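Local coordinates for ApaG protein (Pseudomonas aeruginosa, PDB 3NRF), which is of unknown function but belongs to the DUF4354 family and folds around an antiparallel beta-sheet, at residues 86-90 with 91-95. Residues are numbered along the deposited sequence; the frame is centred on the assembly and turned at random.
Sequences FASED and DAVYG
Ser88 and Val93 meet where the chain leaves a strand and doubles back: the backbone N of Val93 donates to Ser88 OG at 2.8 Å, with an N-H...O angle of 152°. The same hydroxyl gives its proton to Asp90 O, 2.7 Å from OG, approaching from above the carbonyl plane. Serine suits this buried place because one small group can accept from the returning backbone while donating to the turn. Its chi1 of 58° sets OG between its own backbone N and carbonyl carbon, pointing into the bend. A step further round, Asp90 folds its carboxylate back over the chain, and Ala92 N donates to OD1 at 3.1 Å. This bond is fairly straight at 161°, but the N lies well above the carboxylate plane. An aspartate two residues ahead of the N-H it receives makes an Asx turn, here leading into a short 3-10 segment, with Tyr94 N bonded to Asp91 O and Gly95 N to Ala92 O. The Asx turn and the two Ser88 bonds together shape the bend that brings the chain back at the end of strand 79-88, an inner strand of the antiparallel sheet, and starts the connection to strand 98-102. Ala92 is small enough for its CB to pass 3.4 Å from Asp90 OD1. Val93 turns its side chain to the strand: CG1 lies beside Ser88 OG, while CG2, anti to the backbone N, reaches along the strand to Phe86 CB at 4.0 Å. Its branched, apolar form covers the strand backbone, and Gln29 of the adjacent strand 24-37 packs against it as well. The CB of Asp91 points away from residues 86-90, and OD1 hydrogen-bonds Ser97 OG of the second subunit and makes a long, weak ion pair with Arg27 of its own chain.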
loop_
_atom_site.group_PDB
_atom_site.type_symbol
_atom_site.label_atom_id
_atom_site.label_comp_id
_atom_site.label_asym_id
_atom_site.label_seq_id
_atom_site.Cartn_x
_atom_site.Cartn_y
_atom_site.Cartn_z
ATOM N N PHE B 86 -0.103 -5.250 -15.970
ATOM C CA PHE B 86 0.814 -4.483 -16.780
ATOM C C PHE B 86 2.201 -4.513 -16.207
ATOM O O PHE B 86 2.389 -4.749 -15.003
ATOM C CB PHE B 86 0.322 -3.035 -16.983
ATOM C CG PHE B 86 -1.069 -2.939 -17.578
ATOM C CD1 PHE B 86 -2.184 -2.989 -16.753
ATOM C CD2 PHE B 86 -1.275 -2.850 -18.969
ATOM C CE1 PHE B 86 -3.460 -2.925 -17.263
ATOM C CE2 PHE B 86 -2.572 -2.790 -19.477
ATOM C CZ PHE B 86 -3.658 -2.816 -18.615
ATOM N N ALA B 87 3.182 -4.188 -17.036
ATOM C CA ALA B 87 4.598 -4.309 -16.645
ATOM C C ALA B 87 5.500 -3.191 -17.134
ATOM O O ALA B 87 5.222 -2.497 -18.116
ATOM C CB ALA B 87 5.160 -5.652 -17.208
ATOM N N SER B 88 6.574 -3.010 -16.398
ATOM C CA SER B 88 7.693 -2.134 -16.753
ATOM C C SER B 88 8.968 -2.767 -16.236
ATOM O O SER B 88 8.917 -3.546 -15.285
ATOM C CB SER B 88 7.559 -0.730 -16.189
ATOM O OG SER B 88 7.454 -0.704 -14.775
ATOM N N GLU B 89 10.115 -2.439 -16.832
ATOM C CA GLU B 89 11.368 -3.040 -16.354
ATOM C C GLU B 89 11.759 -2.488 -15.013
ATOM O O GLU B 89 12.314 -3.234 -14.180
ATOM C CB GLU B 89 12.522 -2.731 -17.302
ATOM C CG GLU B 89 12.250 -3.296 -18.668
ATOM C CD GLU B 89 11.629 -2.283 -19.635
ATOM O OE1 GLU B 89 10.818 -1.409 -19.239
ATOM O OE2 GLU B 89 12.020 -2.319 -20.844
ATOM N N ASP B 90 11.507 -1.199 -14.827
ATOM C CA ASP B 90 11.753 -0.474 -13.603
ATOM C C ASP B 90 10.449 -0.323 -12.818
ATOM O O ASP B 90 9.516 -1.105 -13.020
ATOM C CB ASP B 90 12.477 0.865 -13.864
ATOM C CG ASP B 90 11.721 1.787 -14.826
ATOM O OD1 ASP B 90 10.565 1.436 -15.186
ATOM O OD2 ASP B 90 12.310 2.809 -15.248
ATOM N N ASP B 91 10.390 0.673 -11.937
ATOM C CA ASP B 91 9.221 0.887 -11.126
ATOM C C ASP B 91 8.153 1.743 -11.817
ATOM O O ASP B 91 7.117 2.000 -11.213
ATOM C CB ASP B 91 9.570 1.564 -9.802
ATOM C CG ASP B 91 10.203 0.632 -8.811
ATOM O OD1 ASP B 91 10.419 -0.557 -9.132
ATOM O OD2 ASP B 91 10.424 1.122 -7.685
ATOM N N ALA B 92 8.350 2.110 -13.083
ATOM C CA ALA B 92 7.421 3.103 -13.703
ATOM C C ALA B 92 5.976 2.656 -13.754
ATOM O O ALA B 92 5.062 3.519 -13.629
ATOM C CB ALA B 92 7.889 3.510 -15.096
ATOM N N VAL B 93 5.739 1.351 -13.879
ATOM C CA VAL B 93 4.369 0.882 -13.938
ATOM C C VAL B 93 3.590 1.192 -12.679
ATOM O O VAL B 93 2.360 1.241 -12.702
ATOM C CB VAL B 93 4.287 -0.587 -14.319
ATOM C CG1 VAL B 93 4.758 -1.498 -13.128
ATOM C CG2 VAL B 93 2.922 -0.977 -14.794
ATOM N N TYR B 94 4.298 1.387 -11.557
ATOM C CA TYR B 94 3.618 1.730 -10.313
ATOM C C TYR B 94 2.991 3.077 -10.345
ATOM O O TYR B 94 2.064 3.355 -9.515
ATOM C CB TYR B 94 4.597 1.581 -9.152
ATOM C CG TYR B 94 5.040 0.146 -9.028
ATOM C CD1 TYR B 94 4.174 -0.926 -9.274
ATOM C CD2 TYR B 94 6.322 -0.178 -8.612
ATOM C CE1 TYR B 94 4.573 -2.202 -9.196
ATOM C CE2 TYR B 94 6.717 -1.509 -8.465
ATOM C CZ TYR B 94 5.836 -2.534 -8.768
ATOM O OH TYR B 94 6.304 -3.842 -8.597
ATOM N N GLY B 95 3.478 3.906 -11.269
ATOM C CA GLY B 95 2.918 5.222 -11.544
ATOM C C GLY B 95 1.782 5.204 -12.574
ATOM O O GLY B 95 1.309 6.284 -12.941
#